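Local structure of possible periplasmic protein (Campylobacter jejuni, 3RGC) at residues E10-Y15 with N37-I42; K46-V51 with R100-K105. The protein is a periplasmic SurA-like chaperone that probably also has peptidyl-prolyl cis-trans isomerase activity. One frame throughout, in Å; residues are numbered along the deposited sequence.

Overall arrangement
Both contacts lie in the SurA-like N-terminal region and share helix 30-48. Contact 1 (10-15 with 37-42) sets strand 10-13 against the middle of that helix. Contact 2 (46-51 with 100-105) joins its C-terminal end, and the turn after it, to helix 86-107. They are about 17 Å apart between centres; both segments of contact 1 precede those of contact 2 in the sequence. They also touch each other. CB of E41 lies 3.7 Å from CD2 of L102, and OE2 of E10 lies 3.5 Å from CE of K46. Helix 30-48 thus packs against the small sheet, which joins strands from both ends of the chain, and against helix 86-107.

Contact 1 of 2, residues E10-Y15 with N37-I42; sequences EPITTY and NEKMEI
Edge strand 10-13 of the small antiparallel sheet of the SurA-like N-terminal region lies along helix 30-48 here, and K39 lies between them, touching E10, P11 and I12. The strand and the helix run roughly antiparallel, at 154°, with their axes 9.6 Å apart at closest approach. K39 bends at its second torsion (chi2 -52°), which sets CD to one side, and the chain beyond is extended. Its methylene groups do the packing. CG sits 3.9 Å from CG1 of I12, and the I12 and K39 side chains pass alongside one another, pointing opposite ways. Further out, CE of K39 comes within 3.8 Å of the backbone O of P11. V7 of strand 3-7 also touches both I12 and K39. The strand is held to strand 3-7 by backbone hydrogen bonds between I12 and A4 and V5. T13 then N-caps helix 14-23, its OG1 bonding N of D16. The charged ends of E10 and K39 do not meet: OE1 and NZ stay 5.2 Å apart, so any attraction is probably modest. The extended E10 chain points toward the helix. Its OE1 lies 3.7 Å from CG2 of I42 and 3.4 Å from the backbone O of K39, an approach of two acceptors.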
ATOM      1  N   GLU B  10      19.665 -34.635 -27.731  1.00 49.72           N
ATOM      2  CA  GLU B  10      19.436 -33.349 -28.376  1.00 48.79           C
ATOM      3  C   GLU B  10      20.728 -32.581 -28.686  1.00 47.85           C
ATOM      4  O   GLU B  10      21.484 -32.220 -27.791  1.00 48.05           O
ATOM      5  CB  GLU B  10      18.463 -32.514 -27.538  1.00 61.22           C
ATOM      6  CG  GLU B  10      17.075 -33.150 -27.481  1.00 83.76           C
ATOM      7  CD  GLU B  10      16.186 -32.576 -26.393  1.00 97.91           C
ATOM      8  OE1 GLU B  10      16.364 -31.391 -26.043  1.00101.09           O
ATOM      9  OE2 GLU B  10      15.309 -33.316 -25.889  1.00100.44           O
ATOM     10  N   PRO B  11      20.980 -32.334 -29.977  1.00 54.95           N
ATOM     11  CA  PRO B  11      22.226 -31.706 -30.440  1.00 55.08           C
ATOM     12  C   PRO B  11      22.279 -30.196 -30.200  1.00 50.14           C
ATOM     13  O   PRO B  11      21.260 -29.504 -30.245  1.00 46.10           O
ATOM     14  CB  PRO B  11      22.216 -31.996 -31.943  1.00 53.38           C
ATOM     15  CG  PRO B  11      20.759 -32.036 -32.293  1.00 56.15           C
ATOM     16  CD  PRO B  11      20.068 -32.654 -31.092  1.00 54.37           C
ATOM     17  N   ILE B  12      23.479 -29.692 -29.944  1.00 40.27           N
ATOM     18  CA  ILE B  12      23.710 -28.259 -29.822  1.00 37.29           C
ATOM     19  C   ILE B  12      24.810 -27.929 -30.792  1.00 36.65           C
ATOM     20  O   ILE B  12      25.910 -28.467 -30.693  1.00 37.78           O
ATOM     21  CB  ILE B  12      24.198 -27.873 -28.419  1.00 48.17           C
ATOM     22  CG1 ILE B  12      23.158 -28.245 -27.359  1.00 47.54           C
ATOM     23  CG2 ILE B  12      24.541 -26.383 -28.379  1.00 53.54           C
ATOM     24  CD1 ILE B  12      23.630 -28.047 -25.913  1.00 42.33           C
ATOM     25  N   THR B  13      24.514 -27.059 -31.744  1.00 46.97           N
ATOM     26  CA  THR B  13      25.426 -26.817 -32.845  1.00 45.56           C
ATOM     27  C   THR B  13      26.300 -25.619 -32.547  1.00 47.80           C
ATOM     28  O   THR B  13      25.970 -24.788 -31.699  1.00 45.83           O
ATOM     29  CB  THR B  13      24.667 -26.535 -34.157  1.00 48.84           C
ATOM     30  OG1 THR B  13      23.999 -25.268 -34.066  1.00 46.01           O
ATOM     31  CG2 THR B  13      23.657 -27.615 -34.424  1.00 48.62           C
ATOM     32  N   THR B  14      27.408 -25.520 -33.263  1.00 45.11           N
ATOM     33  CA  THR B  14      28.247 -24.336 -33.158  1.00 55.09           C
ATOM     34  C   THR B  14      27.458 -23.090 -33.555  1.00 62.01           C
ATOM     35  O   THR B  14      27.751 -21.980 -33.088  1.00 62.14           O
ATOM     36  CB  THR B  14      29.500 -24.477 -34.014  1.00 53.32           C
ATOM     37  OG1 THR B  14      29.125 -24.836 -35.349  1.00 54.72           O
ATOM     38  CG2 THR B  14      30.396 -25.579 -33.440  1.00 54.29           C
ATOM     39  N   TYR B  15      26.443 -23.278 -34.397  1.00 61.36           N
ATOM     40  CA  TYR B  15      25.580 -22.169 -34.790  1.00 62.62           C
ATOM     41  C   TYR B  15      24.759 -21.686 -33.595  1.00 66.24           C
ATOM     42  O   TYR B  15      24.740 -20.495 -33.297  1.00 70.71           O
ATOM     43  CB  TYR B  15      24.669 -22.571 -35.948  1.00 65.46           C
ATOM     44  N   ASN B  37      21.332 -26.147 -20.303  1.00 37.83           N
ATOM     45  CA  ASN B  37      20.117 -26.085 -19.494  1.00 43.48           C
ATOM     46  C   ASN B  37      18.831 -26.012 -20.329  1.00 38.33           C
ATOM     47  O   ASN B  37      17.826 -26.614 -19.965  1.00 45.91           O
ATOM     48  CB  ASN B  37      20.187 -24.925 -18.495  1.00 53.33           C
ATOM     49  CG  ASN B  37      18.948 -24.825 -17.627  1.00 52.43           C
ATOM     50  OD1 ASN B  37      18.815 -25.528 -16.622  1.00 48.17           O
ATOM     51  ND2 ASN B  37      18.032 -23.940 -18.008  1.00 50.94           N
ATOM     52  N   GLU B  38      18.848 -25.285 -21.444  1.00 39.85           N
ATOM     53  CA  GLU B  38      17.654 -25.238 -22.293  1.00 37.75           C
ATOM     54  C   GLU B  38      17.303 -26.614 -22.812  1.00 34.49           C
ATOM     55  O   GLU B  38      16.137 -26.958 -22.927  1.00 42.77           O
ATOM     56  CB  GLU B  38      17.838 -24.309 -23.476  1.00 50.56           C
ATOM     57  CG  GLU B  38      17.588 -22.855 -23.170  1.00 69.46           C
ATOM     58  CD  GLU B  38      17.628 -22.011 -24.424  1.00 82.70           C
ATOM     59  OE1 GLU B  38      17.670 -22.604 -25.529  1.00 85.72           O
ATOM     60  OE2 GLU B  38      17.621 -20.764 -24.307  1.00 82.10           O
ATOM     61  N   LYS B  39      18.308 -27.413 -23.140  1.00 34.88           N
ATOM     62  CA  LYS B  39      18.006 -28.752 -23.649  1.00 36.51           C
ATOM     63  C   LYS B  39      17.429 -29.636 -22.551  1.00 33.75           C
ATOM     64  O   LYS B  39      16.548 -30.446 -22.808  1.00 37.27           O
ATOM     65  CB  LYS B  39      19.229 -29.403 -24.281  1.00 35.57           C
ATOM     66  CG  LYS B  39      19.779 -28.645 -25.470  1.00 46.21           C
ATOM     67  CD  LYS B  39      18.684 -28.353 -26.475  1.00 45.20           C
ATOM     68  CE  LYS B  39      19.229 -27.630 -27.686  1.00 55.80           C
ATOM     69  NZ  LYS B  39      18.144 -27.326 -28.662  1.00 66.55           N
ATOM     70  N   MET B  40      17.927 -29.475 -21.328  1.00 41.10           N
ATOM     71  CA  MET B  40      17.388 -30.212 -20.192  1.00 43.26           C
ATOM     72  C   MET B  40      15.909 -29.878 -20.019  1.00 39.30           C
ATOM     73  O   MET B  40      15.099 -30.764 -19.786  1.00 40.89           O
ATOM     74  CB  MET B  40      18.161 -29.903 -18.901  1.00 49.52           C
ATOM     75  CG  MET B  40      19.539 -30.556 -18.791  1.00 50.04           C
ATOM     76  SD  MET B  40      20.441 -30.066 -17.283  1.00 51.13           S
ATOM     77  CE  MET B  40      19.279 -30.593 -16.107  1.00 21.40           C
ATOM     78  N   GLU B  41      15.556 -28.600 -20.149  1.00 32.09           N
ATOM     79  CA  GLU B  41      14.165 -28.178 -19.946  1.00 37.83           C
ATOM     80  C   GLU B  41      13.256 -28.741 -21.020  1.00 33.31           C
ATOM     81  O   GLU B  41      12.188 -29.265 -20.734  1.00 32.13           O
ATOM     82  CB  GLU B  41      14.046 -26.651 -19.983  1.00 42.50           C
ATOM     83  CG  GLU B  41      14.680 -25.942 -18.796  1.00 61.65           C
ATOM     84  CD  GLU B  41      14.777 -24.437 -19.007  1.00 68.24           C
ATOM     85  OE1 GLU B  41      14.623 -23.984 -20.160  1.00 81.47           O
ATOM     86  OE2 GLU B  41      15.016 -23.711 -18.024  1.00 58.03           O
ATOM     87  N   ILE B  42      13.683 -28.602 -22.269  1.00 34.62           N
ATOM     88  CA  ILE B  42      12.914 -29.103 -23.399  1.00 38.97           C
ATOM     89  C   ILE B  42      12.615 -30.578 -23.216  1.00 37.44           C
ATOM     90  O   ILE B  42      11.499 -31.027 -23.466  1.00 42.72           O
ATOM     91  CB  ILE B  42      13.671 -28.894 -24.709  1.00 50.34           C
ATOM     92  CG1 ILE B  42      13.680 -27.411 -25.080  1.00 48.13           C
ATOM     93  CG2 ILE B  42      13.045 -29.711 -25.825  1.00 54.05           C
ATOM     94  CD1 ILE B  42      14.717 -27.055 -26.136  1.00 45.21           C
TER

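Contact 2 of 2, residues K46-V51 with R100-K105; sequences KQLGIV and RKLYEK
CG1 of I50 (chi1 -59°) and CG of K101 (chi1 -84°) both stand beside the backbone N, anti to their own carbonyl carbons. In I50 this leaves CG2 anti to the backbone N, where it meets CB of K101 at 3.7 Å. The two side chains run alongside in opposing senses. The other branch of I50 lies against the helix backbone, with CG1 4.1 Å from CA of L102. Its terminal CD1 reaches CB of K105 at 4.0 Å. I50 thus spans one turn of helix 86-107, from K101 to K105. L48 adds a second apolar point. Its CD1 touches CD1 of L102 at 3.9 Å, and the two leucine side chains cross at about a right angle. The same methyl of L48 also packs on CG of K105, 4.0 Å away.

One polar bond closes the contact. K101 is extended beyond CG, and its NZ donates to the backbone O of V51 over 2.8 Å. The bond is nearly collinear with the carbonyl, at a C=O...N angle of 173°. NZ also forms a salt bridge with E56 of helix 54-67, so the ammonium group has both a carbonyl and a carboxylate as partners.

A Schellman motif ends helix 30-48. G49 takes positive phi, and its N bonds back to O of K46. The chain then turns so that I50 and V51 run beside helix 86-107, ahead of helix 54-67. L102 is buried and also packs on E41, Q44 and M45 of helix 30-48. On another face of helix 86-107, Y103 touches R230 and I234 of helix 218-244.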
ATOM      1  N   LYS B  46       8.896 -32.505 -22.698  1.00 42.30           N
ATOM      2  CA  LYS B  46       8.384 -33.696 -23.370  1.00 46.30           C
ATOM      3  C   LYS B  46       7.858 -34.732 -22.379  1.00 50.35           C
ATOM      4  O   LYS B  46       6.708 -35.171 -22.469  1.00 54.26           O
ATOM      5  CB  LYS B  46       9.494 -34.346 -24.203  1.00 50.76           C
ATOM      6  CG  LYS B  46      10.107 -33.439 -25.258  1.00 60.35           C
ATOM      7  CD  LYS B  46      11.238 -34.148 -25.985  1.00 69.22           C
ATOM      8  CE  LYS B  46      11.938 -33.211 -26.947  1.00 71.73           C
ATOM      9  NZ  LYS B  46      10.962 -32.594 -27.868  1.00 62.73           N
ATOM     10  N   GLN B  47       8.721 -35.131 -21.445  1.00 36.56           N
ATOM     11  CA  GLN B  47       8.405 -36.198 -20.506  1.00 42.67           C
ATOM     12  C   GLN B  47       7.230 -35.855 -19.593  1.00 50.46           C
ATOM     13  O   GLN B  47       6.444 -36.728 -19.238  1.00 51.09           O
ATOM     14  CB  GLN B  47       9.629 -36.537 -19.655  1.00 48.76           C
ATOM     15  CG  GLN B  47      10.843 -36.984 -20.459  1.00 57.17           C
ATOM     16  CD  GLN B  47      12.038 -37.268 -19.567  1.00 64.85           C
ATOM     17  OE1 GLN B  47      11.879 -37.652 -18.407  1.00 59.30           O
ATOM     18  NE2 GLN B  47      13.245 -37.067 -20.100  1.00 69.16           N
ATOM     19  N   LEU B  48       7.113 -34.591 -19.198  1.00 46.50           N
ATOM     20  CA  LEU B  48       6.035 -34.194 -18.296  1.00 44.67           C
ATOM     21  C   LEU B  48       4.798 -33.745 -19.064  1.00 40.79           C
ATOM     22  O   LEU B  48       3.790 -33.396 -18.471  1.00 51.20           O
ATOM     23  CB  LEU B  48       6.499 -33.102 -17.330  1.00 44.53           C
ATOM     24  CG  LEU B  48       7.666 -33.474 -16.410  1.00 43.50           C
ATOM     25  CD1 LEU B  48       8.229 -32.239 -15.655  1.00 30.52           C
ATOM     26  CD2 LEU B  48       7.266 -34.596 -15.442  1.00 38.85           C
ATOM     27  N   GLY B  49       4.879 -33.777 -20.389  1.00 38.72           N
ATOM     28  CA  GLY B  49       3.759 -33.398 -21.225  1.00 42.28           C
ATOM     29  C   GLY B  49       3.387 -31.943 -21.044  1.00 48.62           C
ATOM     30  O   GLY B  49       2.217 -31.608 -20.899  1.00 50.49           O
ATOM     31  N   ILE B  50       4.389 -31.075 -21.043  1.00 42.14           N
ATOM     32  CA  ILE B  50       4.140 -29.652 -20.927  1.00 33.55           C
ATOM     33  C   ILE B  50       3.802 -29.146 -22.307  1.00 36.01           C
ATOM     34  O   ILE B  50       4.479 -29.495 -23.262  1.00 47.04           O
ATOM     35  CB  ILE B  50       5.388 -28.894 -20.427  1.00 37.25           C
ATOM     36  CG1 ILE B  50       5.829 -29.418 -19.063  1.00 40.25           C
ATOM     37  CG2 ILE B  50       5.113 -27.400 -20.347  1.00 40.07           C
ATOM     38  CD1 ILE B  50       4.724 -29.388 -18.015  1.00 43.63           C
ATOM     39  N   VAL B  51       2.762 -28.321 -22.415  1.00 41.14           N
ATOM     40  CA  VAL B  51       2.397 -27.711 -23.694  1.00 30.32           C
ATOM     41  C   VAL B  51       1.545 -26.434 -23.527  1.00 28.21           C
ATOM     42  O   VAL B  51       0.803 -26.295 -22.564  1.00 33.78           O
ATOM     43  CB  VAL B  51       1.657 -28.726 -24.609  1.00 44.37           C
ATOM     44  CG1 VAL B  51       0.267 -28.980 -24.084  1.00 39.34           C
ATOM     45  CG2 VAL B  51       1.592 -28.215 -26.023  1.00 51.94           C
ATOM     46  N   ARG B 100       7.298 -21.564 -17.707  1.00 27.35           N
ATOM     47  CA  ARG B 100       6.537 -21.361 -16.473  1.00 36.81           C
ATOM     48  C   ARG B 100       5.681 -22.578 -16.129  1.00 38.51           C
ATOM     49  O   ARG B 100       5.639 -22.984 -14.966  1.00 31.72           O
ATOM     50  CB  ARG B 100       5.675 -20.093 -16.518  1.00 45.09           C
ATOM     51  CG  ARG B 100       6.398 -18.857 -16.000  1.00 66.95           C
ATOM     52  CD  ARG B 100       5.459 -17.680 -15.757  1.00 79.47           C
ATOM     53  NE  ARG B 100       5.030 -17.043 -16.999  1.00 91.23           N
ATOM     54  CZ  ARG B 100       5.820 -16.296 -17.764  1.00 94.43           C
ATOM     55  NH1 ARG B 100       7.089 -16.101 -17.425  1.00 93.75           N
ATOM     56  NH2 ARG B 100       5.343 -15.752 -18.876  1.00 93.01           N
ATOM     57  N   LYS B 101       5.012 -23.171 -17.125  1.00 26.46           N
ATOM     58  CA  LYS B 101       4.264 -24.405 -16.874  1.00 28.61           C
ATOM     59  C   LYS B 101       5.205 -25.500 -16.332  1.00 35.48           C
ATOM     60  O   LYS B 101       4.857 -26.227 -15.403  1.00 35.16           O
ATOM     61  CB  LYS B 101       3.533 -24.893 -18.126  1.00 33.19           C
ATOM     62  CG  LYS B 101       2.171 -24.260 -18.375  1.00 34.50           C
ATOM     63  CD  LYS B 101       1.456 -24.949 -19.530  1.00 37.89           C
ATOM     64  CE  LYS B 101      -0.030 -24.657 -19.527  1.00 43.15           C
ATOM     65  NZ  LYS B 101      -0.789 -25.658 -20.352  1.00 46.84           N
ATOM     66  N   LEU B 102       6.412 -25.578 -16.898  1.00 34.36           N
ATOM     67  CA  LEU B 102       7.392 -26.604 -16.527  1.00 30.37           C
ATOM     68  C   LEU B 102       7.791 -26.485 -15.064  1.00 27.98           C
ATOM     69  O   LEU B 102       7.761 -27.465 -14.314  1.00 33.26           O
ATOM     70  CB  LEU B 102       8.646 -26.511 -17.424  1.00 35.70           C
ATOM     71  CG  LEU B 102       9.848 -27.326 -16.935  1.00 36.17           C
ATOM     72  CD1 LEU B 102       9.492 -28.803 -16.893  1.00 30.96           C
ATOM     73  CD2 LEU B 102      11.128 -27.101 -17.767  1.00 33.71           C
ATOM     74  N   TYR B 103       8.157 -25.277 -14.652  1.00 25.16           N
ATOM     75  CA  TYR B 103       8.539 -25.050 -13.259  1.00 29.50           C
ATOM     76  C   TYR B 103       7.363 -25.156 -12.264  1.00 26.86           C
ATOM     77  O   TYR B 103       7.563 -25.507 -11.106  1.00 28.67           O
ATOM     78  CB  TYR B 103       9.288 -23.725 -13.118  1.00 30.37           C
ATOM     79  CG  TYR B 103      10.606 -23.754 -13.847  1.00 36.38           C
ATOM     80  CD1 TYR B 103      11.611 -24.597 -13.441  1.00 49.00           C
ATOM     81  CD2 TYR B 103      10.828 -22.967 -14.960  1.00 46.97           C
ATOM     82  CE1 TYR B 103      12.809 -24.649 -14.113  1.00 57.52           C
ATOM     83  CE2 TYR B 103      12.022 -23.016 -15.645  1.00 48.91           C
ATOM     84  CZ  TYR B 103      13.012 -23.860 -15.215  1.00 53.19           C
ATOM     85  OH  TYR B 103      14.218 -23.918 -15.877  1.00 56.78           O
ATOM     86  N   GLU B 104       6.147 -24.852 -12.705  1.00 31.89           N
ATOM     87  CA  GLU B 104       4.971 -25.092 -11.860  1.00 36.53           C
ATOM     88  C   GLU B 104       4.814 -26.584 -11.626  1.00 33.61           C
ATOM     89  O   GLU B 104       4.635 -27.023 -10.507  1.00 39.67           O
ATOM     90  CB  GLU B 104       3.687 -24.631 -12.539  1.00 39.65           C
ATOM     91  CG  GLU B 104       3.546 -23.165 -12.844  1.00 67.36           C
ATOM     92  CD  GLU B 104       2.351 -22.904 -13.763  1.00 97.31           C
ATOM     93  OE1 GLU B 104       1.437 -23.765 -13.825  1.00 99.25           O
ATOM     94  OE2 GLU B 104       2.332 -21.849 -14.437  1.00110.43           O
ATOM     95  N   LYS B 105       4.836 -27.354 -12.713  1.00 30.31           N
ATOM     96  CA  LYS B 105       4.724 -28.807 -12.644  1.00 24.09           C
ATOM     97  C   LYS B 105       5.781 -29.376 -11.702  1.00 32.80           C
ATOM     98  O   LYS B 105       5.480 -30.122 -10.768  1.00 41.13           O
ATOM     99  CB  LYS B 105       4.891 -29.398 -14.054  1.00 32.86           C
ATOM    100  CG  LYS B 105       4.734 -30.904 -14.148  1.00 43.20           C
ATOM    101  CD  LYS B 105       3.326 -31.333 -13.748  1.00 56.55           C
ATOM    102  CE  LYS B 105       3.075 -32.803 -14.057  1.00 68.89           C
ATOM    103  NZ  LYS B 105       1.760 -33.284 -13.521  1.00 74.83           N
TER